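Local coordinates for protein cellulose 1,4-beta-cellobiosidase (Thermobifida fusca, PDB 4JJJ) that probably hydrolyses cellulose to release cellobiose, through the family 48 glycoside hydrolase domain that makes up this chain, at residues A[316-328]-A[373-385]. The protein carries 1 engineered substitution. Numbering follows the deposited sequence.
Sequences RIGSSSSHQGYQN and IAGGATNSWKGSY. With BGC (beta-D-glucopyranose), chain D.
With OG1 of T378 anti to the backbone N (chi1 -175°), the hydroxyl oxygen lies against CB of S321 at 3.5 Å; Q324, with chi1 60° and a bend at chi2 (91°), folds its chain across I373, CB meeting CG2 of I373 at 3.6 Å. Between these side-chain contacts, strands 321-323 and 376-378 run antiparallel. S322 and A377 form the hydrogen-bonded pair, N of S322 reaching O of A377 at 2.9 Å and N of A377 returning a longer bond to O of S322. S321-T378 and H323-G376 are the flanking non-hydrogen-bonded pairs, the former with both side chains on one face, while S322 and A377 share the other. The ladder is closed at one end by N379 N to S320 O and at the other by Q324 N to G375 O, 2.8 Å long; that same G375 carbonyl oxygen sits over one face of the H323 ring. The imidazole is fixed from its edge, where G325 N donates to ND1 in the ring plane at 2.9 Å. CA of G376 makes a CA-H...O contact with O of S322 (3.2 Å). Past the strand, T378 OG1 accepts from S380 N in an ST turn, CB of S380 touches CB of S320 at 3.6 Å, and S380 OG lies over the centre of the Y385 ring. D269 gathers the hydroxyls of S320 and Y385 and ND2 of N379, while N412 takes NE2 of Q324. Strand 321-323 is the outermost strand of a small antiparallel sheet that continues through 376-378 to 398-401; I317, just before it, lines the glycan pocket, helix 416-432 packs on Q324 and I373, and helix 348-365 covers Q324 and A377.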
# COMPACT_ATOMS: atom_id res chain seq x y z
N ARG A 316 -7.66 16.73 8.39
CA ARG A 316 -7.55 15.78 7.25
C ARG A 316 -6.50 16.28 6.33
O ARG A 316 -6.35 17.53 6.10
CB ARG A 316 -8.85 15.64 6.47
CG ARG A 316 -9.99 15.09 7.32
CD ARG A 316 -11.30 14.93 6.59
NE ARG A 316 -12.28 14.50 7.58
CZ ARG A 316 -13.57 14.27 7.38
NH1 ARG A 316 -14.14 14.39 6.18
NH2 ARG A 316 -14.32 13.89 8.39
N ILE A 317 -5.76 15.32 5.71
CA ILE A 317 -4.75 15.62 4.69
C ILE A 317 -4.93 14.64 3.56
O ILE A 317 -5.27 13.49 3.83
CB ILE A 317 -3.33 15.66 5.18
CG1 ILE A 317 -2.90 14.28 5.82
CG2 ILE A 317 -3.11 16.79 6.25
CD1 ILE A 317 -1.54 14.20 6.50
N GLY A 318 -4.65 15.08 2.33
CA GLY A 318 -4.35 14.19 1.20
C GLY A 318 -2.93 13.86 1.25
O GLY A 318 -2.30 13.78 2.28
N SER A 319 -2.32 13.64 0.06
CA SER A 319 -0.88 13.52 -0.04
C SER A 319 -0.44 13.95 -1.41
O SER A 319 -1.19 13.78 -2.37
CB SER A 319 -0.30 12.22 0.46
OG SER A 319 -0.27 11.29 -0.56
N SER A 320 0.75 14.49 -1.53
CA SER A 320 1.15 15.21 -2.72
C SER A 320 1.93 14.40 -3.76
O SER A 320 2.06 14.86 -4.92
CB SER A 320 2.06 16.37 -2.32
OG SER A 320 1.33 17.27 -1.47
N SER A 321 2.38 13.21 -3.38
CA SER A 321 3.29 12.43 -4.24
C SER A 321 2.61 11.11 -4.58
O SER A 321 1.99 10.46 -3.66
CB SER A 321 4.59 12.16 -3.54
OG SER A 321 5.48 11.49 -4.39
N SER A 322 2.71 10.72 -5.85
CA SER A 322 2.02 9.53 -6.39
C SER A 322 3.00 8.65 -7.09
O SER A 322 3.95 9.12 -7.75
CB SER A 322 0.84 9.89 -7.31
OG SER A 322 -0.16 10.67 -6.67
N HIS A 323 2.84 7.33 -6.87
CA HIS A 323 3.73 6.30 -7.35
C HIS A 323 2.99 5.45 -8.38
O HIS A 323 1.88 5.02 -8.15
CB HIS A 323 4.16 5.49 -6.12
CG HIS A 323 5.22 4.46 -6.31
ND1 HIS A 323 5.15 3.40 -7.22
CD2 HIS A 323 6.40 4.28 -5.68
CE1 HIS A 323 6.18 2.61 -7.09
NE2 HIS A 323 6.98 3.15 -6.16
N GLN A 324 3.65 5.11 -9.47
CA GLN A 324 3.05 4.30 -10.52
C GLN A 324 2.45 3.00 -9.99
O GLN A 324 1.43 2.46 -10.45
CB GLN A 324 4.07 3.95 -11.62
CG GLN A 324 5.31 3.15 -11.20
CD GLN A 324 5.16 1.66 -11.30
OE1 GLN A 324 4.26 1.16 -11.99
NE2 GLN A 324 6.02 0.91 -10.60
N GLY A 325 3.12 2.41 -9.03
CA GLY A 325 2.74 1.09 -8.48
C GLY A 325 1.44 1.09 -7.76
O GLY A 325 0.88 -0.05 -7.53
N TYR A 326 0.94 2.25 -7.36
CA TYR A 326 -0.35 2.40 -6.67
C TYR A 326 -1.51 2.56 -7.62
O TYR A 326 -2.65 2.40 -7.27
CB TYR A 326 -0.38 3.58 -5.68
CG TYR A 326 0.36 3.32 -4.39
CD1 TYR A 326 1.49 2.55 -4.29
CD2 TYR A 326 -0.08 4.03 -3.27
CE1 TYR A 326 2.12 2.39 -3.08
CE2 TYR A 326 0.52 3.85 -2.03
CZ TYR A 326 1.59 3.05 -1.94
OH TYR A 326 2.16 2.86 -0.70
N GLN A 327 -1.23 2.99 -8.87
CA GLN A 327 -2.36 3.37 -9.69
C GLN A 327 -3.22 2.17 -10.04
O GLN A 327 -2.69 1.06 -10.15
CB GLN A 327 -1.93 4.11 -10.97
CG GLN A 327 -0.91 5.26 -10.73
CD GLN A 327 -1.41 6.23 -9.64
OE1 GLN A 327 -0.69 6.38 -8.60
NE2 GLN A 327 -2.54 6.70 -9.73
N ASN A 328 -4.49 2.43 -10.28
CA ASN A 328 -5.40 1.32 -10.49
C ASN A 328 -6.42 1.74 -11.49
O ASN A 328 -7.52 2.19 -11.14
CB ASN A 328 -6.03 0.86 -9.18
CG ASN A 328 -6.61 -0.51 -9.29
OD1 ASN A 328 -7.20 -0.87 -10.30
ND2 ASN A 328 -6.42 -1.34 -8.25
N ILE A 373 8.09 1.11 -15.96
CA ILE A 373 7.37 2.32 -15.52
C ILE A 373 8.07 3.02 -14.37
O ILE A 373 8.23 2.45 -13.27
CB ILE A 373 5.91 2.06 -15.21
CG1 ILE A 373 5.24 1.12 -16.26
CG2 ILE A 373 5.14 3.35 -14.99
CD1 ILE A 373 5.21 1.60 -17.70
N ALA A 374 8.53 4.22 -14.65
CA ALA A 374 9.30 5.01 -13.64
C ALA A 374 8.44 5.51 -12.51
O ALA A 374 7.20 5.30 -12.49
CB ALA A 374 10.01 6.14 -14.31
N GLY A 375 9.05 6.19 -11.55
CA GLY A 375 8.46 6.27 -10.22
C GLY A 375 7.16 7.00 -10.08
O GLY A 375 6.16 6.45 -9.61
N GLY A 376 7.16 8.29 -10.38
CA GLY A 376 5.98 9.10 -10.17
C GLY A 376 6.21 10.59 -10.18
O GLY A 376 7.18 11.06 -10.81
N ALA A 377 5.42 11.32 -9.47
CA ALA A 377 5.57 12.75 -9.44
C ALA A 377 4.92 13.29 -8.17
O ALA A 377 4.08 12.70 -7.51
CB ALA A 377 4.84 13.39 -10.63
N THR A 378 5.37 14.49 -7.80
CA THR A 378 4.86 15.16 -6.61
C THR A 378 4.57 16.65 -6.74
O THR A 378 5.28 17.38 -7.54
CB THR A 378 5.85 15.00 -5.40
OG1 THR A 378 5.24 15.57 -4.24
CG2 THR A 378 7.13 15.65 -5.68
N ASN A 379 3.53 17.08 -6.05
CA ASN A 379 3.22 18.55 -5.96
C ASN A 379 3.99 19.25 -4.80
O ASN A 379 3.79 20.43 -4.55
CB ASN A 379 1.71 18.79 -5.76
CG ASN A 379 1.31 20.23 -6.08
OD1 ASN A 379 1.61 20.70 -7.13
ND2 ASN A 379 0.61 20.84 -5.22
N SER A 380 4.69 18.48 -3.99
CA SER A 380 5.42 19.03 -2.83
C SER A 380 6.80 18.45 -2.81
O SER A 380 7.07 17.37 -2.25
CB SER A 380 4.73 18.73 -1.55
OG SER A 380 5.33 19.34 -0.39
N TRP A 381 7.77 19.14 -3.46
CA TRP A 381 9.10 18.64 -3.45
C TRP A 381 9.67 18.48 -2.01
O TRP A 381 9.68 19.42 -1.23
CB TRP A 381 10.00 19.57 -4.32
CG TRP A 381 11.25 18.93 -4.75
CD1 TRP A 381 12.51 19.29 -4.35
CD2 TRP A 381 11.43 17.81 -5.63
NE1 TRP A 381 13.43 18.43 -4.90
CE2 TRP A 381 12.78 17.51 -5.68
CE3 TRP A 381 10.55 17.01 -6.37
CZ2 TRP A 381 13.30 16.47 -6.48
CZ3 TRP A 381 11.02 16.00 -7.15
CH2 TRP A 381 12.41 15.73 -7.21
N LYS A 382 10.21 17.30 -1.74
CA LYS A 382 10.83 16.92 -0.50
C LYS A 382 9.81 17.01 0.62
O LYS A 382 10.15 17.08 1.85
CB LYS A 382 12.07 17.74 -0.22
CG LYS A 382 13.18 17.28 -1.14
CD LYS A 382 14.33 18.23 -0.98
CE LYS A 382 15.46 17.74 -1.85
NZ LYS A 382 16.61 18.71 -1.74
N GLY A 383 8.56 17.08 0.27
CA GLY A 383 7.51 17.25 1.31
C GLY A 383 7.50 18.55 2.11
O GLY A 383 6.83 18.61 3.14
N SER A 384 8.05 19.59 1.52
CA SER A 384 8.05 20.93 2.12
C SER A 384 7.87 22.00 1.02
O SER A 384 8.25 23.15 1.19
CB SER A 384 9.27 21.17 2.95
OG SER A 384 10.46 21.06 2.15
N TYR A 385 7.27 21.64 -0.12
CA TYR A 385 7.07 22.53 -1.24
C TYR A 385 8.45 23.18 -1.62
O TYR A 385 8.46 24.41 -1.85
CB TYR A 385 5.97 23.57 -1.01
CG TYR A 385 4.64 22.89 -0.66
CD1 TYR A 385 3.89 22.27 -1.61
CD2 TYR A 385 4.21 22.79 0.66
CE1 TYR A 385 2.74 21.53 -1.25
CE2 TYR A 385 3.07 22.07 1.02
CZ TYR A 385 2.34 21.45 0.04
OH TYR A 385 1.22 20.77 0.43
C2 BGC D . 2.02 12.69 7.44
C3 BGC D . 1.92 13.70 8.57
C4 BGC D . 0.84 13.34 9.58
C5 BGC D . 0.96 11.90 10.02
C6 BGC D . -0.14 11.38 10.87
C1 BGC D . 2.16 11.27 8.06
O2 BGC D . 3.08 12.96 6.54
O3 BGC D . 1.65 15.02 8.01
O4 BGC D . 1.09 14.22 10.72
O5 BGC D . 1.03 11.01 8.87
O6 BGC D . 0.11 10.07 11.33